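Local coordinates for protein transcription regulator (Lactobacillus plantarum WCFS1, PDB 3CLK) that probably regulates transcription as a dimeric DNA-binding protein whose periplasmic-binding-protein-like domain may sense a small effector, as in LacI-type regulators, at residues I133-Y138 / K142-Y147; N118-E123 / G188-S193; G199-A204 / P231-I236; K182-T187 / F207-P212. One frame throughout, in Å; residues are numbered along the deposited sequence.

Contact 1: residues I133-Y138 / K142-Y147; sequences IDQYPY and KRLAGY
Tyr138 and Lys142 pair one helical turn apart at the start of helix 138-153. Lys142 CG sits over the middle of one face of the phenol ring, a CH-pi contact of 3.8 Å to the ring centroid lying only 11° off the ring normal. The first torsion of Lys142 (chi1 -56°) sets CG beside the backbone N, and three further bends curl the chain back, so that NZ reaches Tyr138 OH at 2.9 Å in a weak hydrogen bond. The backbone ties the same two residues in the first helical turn: Lys142 N donates to Tyr138 O over 3.0 Å. Were Tyr138 an alanine, the ring under Lys142 CG and the hydroxyl would be missing, and the bent lysine chain would probably turn more freely, its NZ without this partner.

Ahead of the helix, residues 133-137 carry the chain from strand 128-131 into helix 138-153, a beta-alpha connection of the Rossmann-like subdomain. Loops at this end of the sheet line the cleft between subdomains in type I periplasmic-binding folds. Within the loop, Gln135 lays its amide flat beneath Leu144, whose CD2 stands over the amide face 3.5 Å from Gln135 CD. Deeper in, Ile133 CD1 meets Arg143 CB at 4.0 Å, the aliphatic root of a side chain whose polar end forms a salt bridge with Asp109 through NE. Ile163 lies next to both Gln135 and Leu144, and Ile133 is held by backbone hydrogen bonding to Gly166.

Contact 2: residues N118-E123 / G188-S193; sequences NLLINE and GIIAAS
Past the end of the strand against which Leu120 packs, Ser193 OG is gripped by several groups: it hydrogen-bonds to Tyr168 O and Thr196 OG1, and it caps a backbone N in the first turn of helix 194-206, where Ser193 is the N-cap. This grip fixes the strand-to-helix corner, while the contact itself lies at the other end of the strand and is made by van der Waals touches of one side chain on strand backbone and side chain.

There a single methyl group does the work. Leu120 on helix 109-121 holds CG beside its backbone N (chi1 -67°), and the extended second torsion (chi2 172°) drives CD1 onto strand 188-191. CD1 stands above the plane of the peptide joining Gly188 and Ile189, 4.0 Å from Gly188 C and 3.9 Å from Ile189 N. It also touches Ile190 CG1 at 4.0 Å. Gly188 is what permits this closeness, for a CB built on its backbone would come within 3.0 Å of Leu120 CD1. The neighbouring strands complete the seat of the leucine, with Ile128 from one and Ser216 and Val218 from the other.

Ile189 directs its side chain away from Leu120, to meet Ile200 of helix 194-206. The strand, hydrogen-bonded to Gly129 and to Ser216 and Val218, is therefore covered by a helix on both faces, the three-layer alpha/beta/alpha sandwich of the Rossmann-like subdomains in type I periplasmic-binding proteins.

Contact 3: residues G199-A204 / P231-I236; sequences GILNQA and PQLTSI
In the alpha/beta/alpha sandwich of this periplasmic-binding-protein-like subdomain, helix 194-206 covers one face of the mixed sheet, and here it meets the loop that leads into strand 234-237. Leu201 carries the helix side of the contact. Its CG is anti to the backbone N (chi1 -164°) and the second torsion is extended, which sends CD1 outward into the angle between Pro231 and Leu233.

The two apolar touches are loose and equal: Leu201 CD1 lies 4.4 Å from Pro231 CD and 4.4 Å from Leu233 CD2. Pro231 follows a cis peptide bond. Leu233 also packs on Ile217 of the adjoining strand 216-219, so Leu201 and Leu233 belong to the buried apolar layer between helix and sheet, with Pro231 at its edge.

The subunit interface runs close by. Asn202, next to Leu201, donates from ND2 both to Tyr170 OH of its own chain and to Ile228 O of the second subunit, and Gln232 packs on Tyr170 of that subunit. The nearest approach in the contact is to a polar atom: Leu201 CD1 is 3.8 Å from Pro231 O, a carbonyl that accepts a hydrogen bond from Thr229 OG1.

Contact 4: residues K182-T187 / F207-P212; sequences KNTDLT and FGIEVP
With CG anti to the backbone N (chi1 -176°) and the next two torsions extended, Lys182 runs its methylenes past Phe207 and bends at the last torsion. Phe207 in turn sets its ring beside its own backbone N (chi1 -78°), presenting a face to the root of the lysine. Lys182 CB lies over that face, offset toward the ring's edge, 3.9 Å from the ring centroid and 20° off the normal: a CH-pi contact. Lys182 CG meets Phe207 CB at 3.5 Å, and the bend at the end of the chain brings NZ to 3.2 Å from Phe207 O.

With a glycine here in place of Phe207 the ring is gone, and Lys182 CA and CB would probably lose their cover, leaving the lysine chain freer to turn.

Just past helix 194-206, Gly208, with positive phi, makes the Schellman motif that closes it. Ile209 then reaches back, placing CD1 3.6 Å from Lys182 O and 4.4 Å from Thr184 CG2; Met177 of helix 170-180 touches both Ile209 and Thr184. Thr184 OG1 accepts from Leu186 N at 3.0 Å, an ST turn that shapes the loop toward strand 188-191.

Methylenes on the ring keep this surface contact largely apolar, while the positive ammonium near a carbonyl at the C-terminal end of helix 194-206 would probably interact favourably with the helix dipole.

All four contacts lie in the C-terminal Rossmann-like subdomain, around the sheet built on strands 128-131, 188-191, 216-219 and 234-237. Contact 1 falls within the chain loop closed by contact 2; contacts 2 and 4 alternate along the chain, as do 3 and 4. Helix 109-121 in contact 2 and helix 194-206 in contact 3 cover the sheet from its two faces, and Ile200 packs on Ile189 and Ala191 of the strand between. Centre to centre, contacts 2 and 3 are about 11 Å apart, 3 and 4 about 12 Å, 1 and 4 about 24 Å. Contact 4 closes the far end of helix 194-206; contact 1 probably lies toward the inter-subdomain cleft, as in related folds; contact 3 adjoins the dimer partner.

Contact 1: residues I133-Y138 / K142-Y147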
# COMPACT_ATOMS: atom_id res chain seq x y z
N ILE B 133 4.58 -15.27 10.92
CA ILE B 133 5.25 -14.43 11.91
C ILE B 133 6.76 -14.62 12.00
O ILE B 133 7.25 -15.74 11.99
CB ILE B 133 4.65 -14.65 13.32
CG1 ILE B 133 3.19 -14.21 13.33
CG2 ILE B 133 5.44 -13.87 14.36
CD1 ILE B 133 2.52 -14.33 14.68
N ASP B 134 7.50 -13.52 12.07
CA ASP B 134 8.95 -13.60 12.23
C ASP B 134 9.06 -13.75 13.74
O ASP B 134 8.98 -12.77 14.49
CB ASP B 134 9.63 -12.32 11.74
CG ASP B 134 11.15 -12.39 11.82
OD1 ASP B 134 11.69 -13.39 12.33
OD2 ASP B 134 11.81 -11.43 11.37
N GLN B 135 9.19 -15.00 14.17
CA GLN B 135 9.25 -15.42 15.56
C GLN B 135 10.38 -14.91 16.47
O GLN B 135 10.25 -14.95 17.69
CB GLN B 135 9.27 -16.95 15.57
CG GLN B 135 8.70 -17.62 16.79
CD GLN B 135 8.64 -19.13 16.61
OE1 GLN B 135 8.16 -19.63 15.59
NE2 GLN B 135 9.12 -19.87 17.61
N TYR B 136 11.47 -14.43 15.88
CA TYR B 136 12.61 -13.97 16.68
C TYR B 136 12.47 -12.59 17.32
O TYR B 136 12.60 -12.44 18.54
CB TYR B 136 13.90 -13.99 15.84
CG TYR B 136 14.17 -15.33 15.19
CD1 TYR B 136 14.39 -16.47 15.96
CD2 TYR B 136 14.20 -15.46 13.80
CE1 TYR B 136 14.63 -17.71 15.36
CE2 TYR B 136 14.44 -16.69 13.19
CZ TYR B 136 14.65 -17.81 13.98
OH TYR B 136 14.89 -19.03 13.38
N PRO B 137 12.20 -11.55 16.52
CA PRO B 137 12.06 -10.21 17.09
C PRO B 137 10.89 -10.05 18.08
O PRO B 137 9.96 -10.85 18.10
CB PRO B 137 11.91 -9.32 15.86
CG PRO B 137 11.28 -10.23 14.85
CD PRO B 137 12.03 -11.53 15.06
N TYR B 138 10.98 -9.00 18.90
CA TYR B 138 9.99 -8.66 19.92
C TYR B 138 8.54 -8.78 19.45
O TYR B 138 7.73 -9.46 20.08
CB TYR B 138 10.23 -7.22 20.38
CG TYR B 138 9.25 -6.73 21.42
CD1 TYR B 138 9.51 -6.87 22.78
CD2 TYR B 138 8.05 -6.13 21.03
CE1 TYR B 138 8.60 -6.43 23.74
CE2 TYR B 138 7.13 -5.69 21.98
CZ TYR B 138 7.42 -5.84 23.32
OH TYR B 138 6.53 -5.38 24.26
N LYS B 142 6.01 -11.73 20.93
CA LYS B 142 4.84 -11.40 21.73
C LYS B 142 3.53 -11.92 21.15
O LYS B 142 2.72 -12.50 21.86
CB LYS B 142 4.76 -9.88 21.94
CG LYS B 142 6.02 -9.29 22.55
CD LYS B 142 6.39 -9.98 23.85
CE LYS B 142 5.65 -9.41 25.03
NZ LYS B 142 6.12 -8.03 25.37
N ARG B 143 3.33 -11.72 19.85
CA ARG B 143 2.11 -12.19 19.21
C ARG B 143 1.99 -13.70 19.35
O ARG B 143 0.91 -14.21 19.65
CB ARG B 143 2.10 -11.79 17.73
CG ARG B 143 2.03 -10.29 17.52
CD ARG B 143 1.91 -9.90 16.05
NE ARG B 143 1.88 -8.44 15.93
CZ ARG B 143 1.70 -7.78 14.80
NH1 ARG B 143 1.51 -8.44 13.66
NH2 ARG B 143 1.71 -6.45 14.80
N LEU B 144 3.10 -14.41 19.18
CA LEU B 144 3.07 -15.86 19.29
C LEU B 144 2.80 -16.28 20.74
O LEU B 144 2.09 -17.25 20.97
CB LEU B 144 4.40 -16.47 18.83
CG LEU B 144 4.39 -18.00 18.67
CD1 LEU B 144 3.52 -18.38 17.47
CD2 LEU B 144 5.80 -18.53 18.48
N ALA B 145 3.35 -15.54 21.70
CA ALA B 145 3.12 -15.86 23.11
C ALA B 145 1.63 -15.72 23.41
O ALA B 145 1.07 -16.51 24.17
CB ALA B 145 3.94 -14.94 24.02
N GLY B 146 1.00 -14.71 22.82
CA GLY B 146 -0.42 -14.47 23.02
C GLY B 146 -1.23 -15.63 22.46
O GLY B 146 -2.24 -16.04 23.04
N TYR B 147 -0.78 -16.15 21.32
CA TYR B 147 -1.42 -17.29 20.65
C TYR B 147 -1.34 -18.53 21.54
O TYR B 147 -2.33 -19.25 21.71
CB TYR B 147 -0.72 -17.55 19.31
CG TYR B 147 -0.89 -18.94 18.72
CD1 TYR B 147 -2.05 -19.29 18.01
CD2 TYR B 147 0.13 -19.89 18.82
CE1 TYR B 147 -2.17 -20.56 17.41
CE2 TYR B 147 0.02 -21.14 18.23
CZ TYR B 147 -1.12 -21.47 17.53
OH TYR B 147 -1.19 -22.72 16.94

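Contact 2: residues N118-E123 / G188-S193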
# COMPACT_ATOMS: atom_id res chain seq x y z
N ASN B 118 -8.47 -16.30 20.36
CA ASN B 118 -9.72 -16.50 21.08
C ASN B 118 -10.93 -16.29 20.18
O ASN B 118 -11.97 -16.91 20.37
CB ASN B 118 -9.81 -15.57 22.29
CG ASN B 118 -9.09 -16.13 23.50
OD1 ASN B 118 -8.78 -15.40 24.45
ND2 ASN B 118 -8.83 -17.43 23.48
N LEU B 119 -10.78 -15.42 19.18
CA LEU B 119 -11.88 -15.16 18.25
C LEU B 119 -12.29 -16.48 17.59
O LEU B 119 -13.48 -16.77 17.44
CB LEU B 119 -11.44 -14.13 17.20
CG LEU B 119 -12.53 -13.52 16.30
CD1 LEU B 119 -12.00 -12.26 15.62
CD2 LEU B 119 -12.99 -14.55 15.26
N LEU B 120 -11.30 -17.29 17.21
CA LEU B 120 -11.58 -18.59 16.59
C LEU B 120 -12.05 -19.59 17.65
O LEU B 120 -12.99 -20.35 17.41
CB LEU B 120 -10.33 -19.12 15.87
CG LEU B 120 -9.86 -18.33 14.64
CD1 LEU B 120 -8.52 -18.85 14.14
CD2 LEU B 120 -10.90 -18.44 13.54
N ILE B 121 -11.40 -19.59 18.81
CA ILE B 121 -11.78 -20.50 19.88
C ILE B 121 -13.24 -20.29 20.26
O ILE B 121 -13.99 -21.25 20.46
CB ILE B 121 -10.90 -20.31 21.14
CG1 ILE B 121 -9.47 -20.80 20.86
CG2 ILE B 121 -11.49 -21.08 22.31
CD1 ILE B 121 -8.45 -20.39 21.93
N ASN B 122 -13.66 -19.03 20.37
CA ASN B 122 -15.04 -18.73 20.73
C ASN B 122 -16.03 -19.11 19.62
O ASN B 122 -17.24 -19.21 19.85
CB ASN B 122 -15.18 -17.26 21.10
CG ASN B 122 -14.45 -16.92 22.39
OD1 ASN B 122 -14.24 -17.79 23.24
ND2 ASN B 122 -14.06 -15.66 22.55
N GLU B 123 -15.50 -19.33 18.41
CA GLU B 123 -16.34 -19.74 17.29
C GLU B 123 -16.33 -21.27 17.19
O GLU B 123 -16.85 -21.84 16.24
CB GLU B 123 -15.83 -19.13 15.98
CG GLU B 123 -16.05 -17.62 15.88
CD GLU B 123 -17.21 -17.23 14.99
OE1 GLU B 123 -17.05 -17.26 13.75
OE2 GLU B 123 -18.29 -16.90 15.53
N GLY B 188 -8.82 -23.43 11.53
CA GLY B 188 -8.67 -22.00 11.70
C GLY B 188 -7.21 -21.62 11.60
O GLY B 188 -6.34 -22.35 12.07
N ILE B 189 -6.94 -20.47 10.98
CA ILE B 189 -5.56 -19.99 10.83
C ILE B 189 -5.50 -18.48 11.07
O ILE B 189 -6.33 -17.72 10.57
CB ILE B 189 -5.01 -20.29 9.43
CG1 ILE B 189 -4.91 -21.81 9.22
CG2 ILE B 189 -3.63 -19.65 9.25
CD1 ILE B 189 -4.53 -22.20 7.80
N ILE B 190 -4.51 -18.08 11.86
CA ILE B 190 -4.28 -16.68 12.17
C ILE B 190 -3.15 -16.22 11.26
O ILE B 190 -2.09 -16.85 11.21
CB ILE B 190 -3.87 -16.50 13.64
CG1 ILE B 190 -4.99 -17.02 14.55
CG2 ILE B 190 -3.56 -15.03 13.93
CD1 ILE B 190 -4.71 -16.86 16.01
N ALA B 191 -3.38 -15.14 10.53
CA ALA B 191 -2.37 -14.63 9.62
C ALA B 191 -1.59 -13.50 10.27
O ALA B 191 -2.17 -12.65 10.94
CB ALA B 191 -3.01 -14.14 8.32
N ALA B 192 -0.28 -13.51 10.07
CA ALA B 192 0.61 -12.51 10.65
C ALA B 192 0.32 -11.10 10.17
O ALA B 192 0.68 -10.13 10.84
CB ALA B 192 2.08 -12.87 10.34
N SER B 193 -0.32 -10.98 9.01
CA SER B 193 -0.63 -9.68 8.43
C SER B 193 -1.71 -9.85 7.36
O SER B 193 -2.01 -10.97 6.95
CB SER B 193 0.62 -9.06 7.78
OG SER B 193 0.92 -9.69 6.54

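Contact 3: residues G199-A204 / P231-I236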
# COMPACT_ATOMS: atom_id res chain seq x y z
N GLY B 199 -2.38 -14.44 1.00
CA GLY B 199 -1.63 -15.57 0.46
C GLY B 199 -2.22 -16.89 0.95
O GLY B 199 -2.37 -17.85 0.19
N ILE B 200 -2.56 -16.93 2.23
CA ILE B 200 -3.16 -18.12 2.81
C ILE B 200 -4.48 -18.39 2.09
O ILE B 200 -4.77 -19.52 1.68
CB ILE B 200 -3.48 -17.92 4.31
CG1 ILE B 200 -2.18 -17.79 5.10
CG2 ILE B 200 -4.34 -19.08 4.84
CD1 ILE B 200 -2.38 -17.34 6.54
N LEU B 201 -5.27 -17.33 1.95
CA LEU B 201 -6.58 -17.39 1.31
C LEU B 201 -6.52 -17.93 -0.11
O LEU B 201 -7.32 -18.80 -0.50
CB LEU B 201 -7.20 -15.99 1.28
CG LEU B 201 -8.71 -15.85 1.00
CD1 LEU B 201 -9.10 -14.37 1.00
CD2 LEU B 201 -9.04 -16.46 -0.33
N ASN B 202 -5.61 -17.39 -0.91
CA ASN B 202 -5.48 -17.82 -2.29
C ASN B 202 -4.94 -19.25 -2.39
O ASN B 202 -5.42 -20.02 -3.22
CB ASN B 202 -4.58 -16.86 -3.08
CG ASN B 202 -5.25 -15.51 -3.35
OD1 ASN B 202 -6.48 -15.38 -3.24
ND2 ASN B 202 -4.46 -14.52 -3.72
N GLN B 203 -3.95 -19.60 -1.56
CA GLN B 203 -3.40 -20.96 -1.62
C GLN B 203 -4.44 -21.98 -1.18
O GLN B 203 -4.54 -23.05 -1.76
CB GLN B 203 -2.15 -21.11 -0.76
CG GLN B 203 -1.48 -22.50 -0.92
CD GLN B 203 -1.06 -22.78 -2.37
OE1 GLN B 203 -1.18 -23.90 -2.86
NE2 GLN B 203 -0.56 -21.75 -3.04
N ALA B 204 -5.20 -21.64 -0.15
CA ALA B 204 -6.25 -22.54 0.33
C ALA B 204 -7.20 -22.78 -0.84
O ALA B 204 -7.60 -23.91 -1.12
CB ALA B 204 -7.01 -21.91 1.49
N PRO B 231 -13.56 -14.23 0.28
CA PRO B 231 -14.33 -13.33 1.15
C PRO B 231 -13.48 -12.26 1.83
O PRO B 231 -12.26 -12.39 1.94
CB PRO B 231 -14.93 -14.29 2.16
CG PRO B 231 -13.83 -15.29 2.35
CD PRO B 231 -13.36 -15.55 0.92
N GLN B 232 -14.14 -11.19 2.28
CA GLN B 232 -13.44 -10.12 2.98
C GLN B 232 -12.94 -10.69 4.31
O GLN B 232 -13.65 -11.43 4.99
CB GLN B 232 -14.37 -8.93 3.21
CG GLN B 232 -14.83 -8.31 1.89
CD GLN B 232 -15.36 -6.91 2.04
OE1 GLN B 232 -16.25 -6.65 2.85
NE2 GLN B 232 -14.82 -5.98 1.25
N LEU B 233 -11.71 -10.34 4.66
CA LEU B 233 -11.05 -10.85 5.86
C LEU B 233 -11.43 -10.28 7.22
O LEU B 233 -11.37 -9.07 7.44
CB LEU B 233 -9.54 -10.72 5.69
CG LEU B 233 -8.84 -11.59 4.65
CD1 LEU B 233 -7.48 -10.97 4.30
CD2 LEU B 233 -8.68 -13.00 5.18
N THR B 234 -11.80 -11.17 8.13
CA THR B 234 -12.12 -10.77 9.49
C THR B 234 -10.74 -10.48 10.05
O THR B 234 -9.77 -11.17 9.72
CB THR B 234 -12.78 -11.91 10.28
OG1 THR B 234 -14.12 -12.08 9.82
CG2 THR B 234 -12.80 -11.59 11.77
N SER B 235 -10.64 -9.48 10.91
CA SER B 235 -9.34 -9.14 11.42
C SER B 235 -9.32 -8.54 12.81
O SER B 235 -10.35 -8.17 13.36
CB SER B 235 -8.67 -8.14 10.47
OG SER B 235 -9.40 -6.92 10.47
N ILE B 236 -8.11 -8.48 13.35
CA ILE B 236 -7.85 -7.85 14.63
C ILE B 236 -7.21 -6.59 14.08
O ILE B 236 -6.07 -6.63 13.58
CB ILE B 236 -6.86 -8.64 15.49
CG1 ILE B 236 -7.49 -9.97 15.91
CG2 ILE B 236 -6.46 -7.83 16.73
CD1 ILE B 236 -8.81 -9.82 16.66

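Contact 4: residues K182-T187 / F207-P212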
# COMPACT_ATOMS: atom_id res chain seq x y z
N LYS B 182 -2.99 -29.48 1.76
CA LYS B 182 -4.34 -29.51 1.23
C LYS B 182 -5.24 -30.32 2.17
O LYS B 182 -6.44 -30.05 2.29
CB LYS B 182 -4.32 -30.16 -0.15
CG LYS B 182 -5.65 -30.18 -0.88
CD LYS B 182 -5.50 -30.96 -2.18
CE LYS B 182 -6.76 -30.87 -3.04
NZ LYS B 182 -7.97 -31.35 -2.32
N ASN B 183 -4.65 -31.30 2.85
CA ASN B 183 -5.40 -32.15 3.77
C ASN B 183 -5.17 -31.78 5.23
O ASN B 183 -5.35 -32.62 6.12
CB ASN B 183 -5.03 -33.61 3.53
CG ASN B 183 -5.41 -34.08 2.14
OD1 ASN B 183 -4.82 -35.00 1.59
ND2 ASN B 183 -6.42 -33.44 1.56
N THR B 184 -4.79 -30.53 5.48
CA THR B 184 -4.55 -30.06 6.83
C THR B 184 -5.72 -30.38 7.75
O THR B 184 -6.86 -30.42 7.31
CB THR B 184 -4.31 -28.54 6.89
OG1 THR B 184 -4.03 -28.16 8.24
CG2 THR B 184 -5.54 -27.78 6.41
N ASP B 185 -5.42 -30.59 9.03
CA ASP B 185 -6.45 -30.88 10.01
C ASP B 185 -6.85 -29.59 10.71
O ASP B 185 -7.72 -29.58 11.57
CB ASP B 185 -5.93 -31.89 11.04
CG ASP B 185 -4.72 -31.38 11.81
OD1 ASP B 185 -3.74 -30.97 11.15
OD2 ASP B 185 -4.76 -31.39 13.06
N LEU B 186 -6.20 -28.49 10.33
CA LEU B 186 -6.51 -27.18 10.91
C LEU B 186 -7.86 -26.70 10.37
O LEU B 186 -8.20 -26.98 9.22
CB LEU B 186 -5.44 -26.16 10.54
CG LEU B 186 -4.03 -26.39 11.10
CD1 LEU B 186 -3.08 -25.32 10.58
CD2 LEU B 186 -4.09 -26.36 12.62
N THR B 187 -8.61 -25.98 11.19
CA THR B 187 -9.89 -25.45 10.75
C THR B 187 -9.86 -23.94 10.87
O THR B 187 -10.74 -23.25 10.39
CB THR B 187 -11.05 -25.97 11.58
OG1 THR B 187 -10.91 -25.51 12.93
CG2 THR B 187 -11.09 -27.49 11.55
N PHE B 207 -6.06 -25.22 -3.25
CA PHE B 207 -6.15 -26.59 -2.74
C PHE B 207 -7.61 -27.05 -2.70
O PHE B 207 -7.91 -28.18 -2.32
CB PHE B 207 -5.57 -26.68 -1.32
CG PHE B 207 -4.05 -26.71 -1.26
CD1 PHE B 207 -3.30 -27.19 -2.32
CD2 PHE B 207 -3.39 -26.33 -0.09
CE1 PHE B 207 -1.91 -27.29 -2.23
CE2 PHE B 207 -1.99 -26.44 0.02
CZ PHE B 207 -1.26 -26.92 -1.06
N GLY B 208 -8.53 -26.18 -3.10
CA GLY B 208 -9.94 -26.53 -3.08
C GLY B 208 -10.56 -26.41 -1.69
O GLY B 208 -11.62 -26.98 -1.43
N ILE B 209 -9.88 -25.69 -0.81
CA ILE B 209 -10.36 -25.46 0.56
C ILE B 209 -11.19 -24.17 0.57
O ILE B 209 -10.68 -23.09 0.26
CB ILE B 209 -9.17 -25.31 1.55
CG1 ILE B 209 -8.36 -26.61 1.59
CG2 ILE B 209 -9.68 -24.97 2.95
CD1 ILE B 209 -7.11 -26.53 2.45
N GLU B 210 -12.46 -24.28 0.94
CA GLU B 210 -13.34 -23.12 0.97
C GLU B 210 -13.29 -22.32 2.27
O GLU B 210 -13.33 -22.87 3.36
CB GLU B 210 -14.78 -23.58 0.72
CG GLU B 210 -14.95 -24.30 -0.60
CD GLU B 210 -16.31 -24.94 -0.71
OE1 GLU B 210 -17.31 -24.20 -0.72
OE2 GLU B 210 -16.37 -26.19 -0.79
N VAL B 211 -13.22 -21.01 2.14
CA VAL B 211 -13.18 -20.12 3.29
C VAL B 211 -14.48 -19.31 3.28
O VAL B 211 -14.84 -18.75 2.25
CB VAL B 211 -11.98 -19.16 3.18
CG1 VAL B 211 -12.01 -18.13 4.32
CG2 VAL B 211 -10.67 -19.97 3.19
N PRO B 212 -15.19 -19.24 4.42
CA PRO B 212 -14.92 -19.82 5.74
C PRO B 212 -15.54 -21.22 5.93
O PRO B 212 -15.45 -21.81 7.01
CB PRO B 212 -15.54 -18.79 6.67
CG PRO B 212 -16.82 -18.47 5.94
CD PRO B 212 -16.38 -18.37 4.47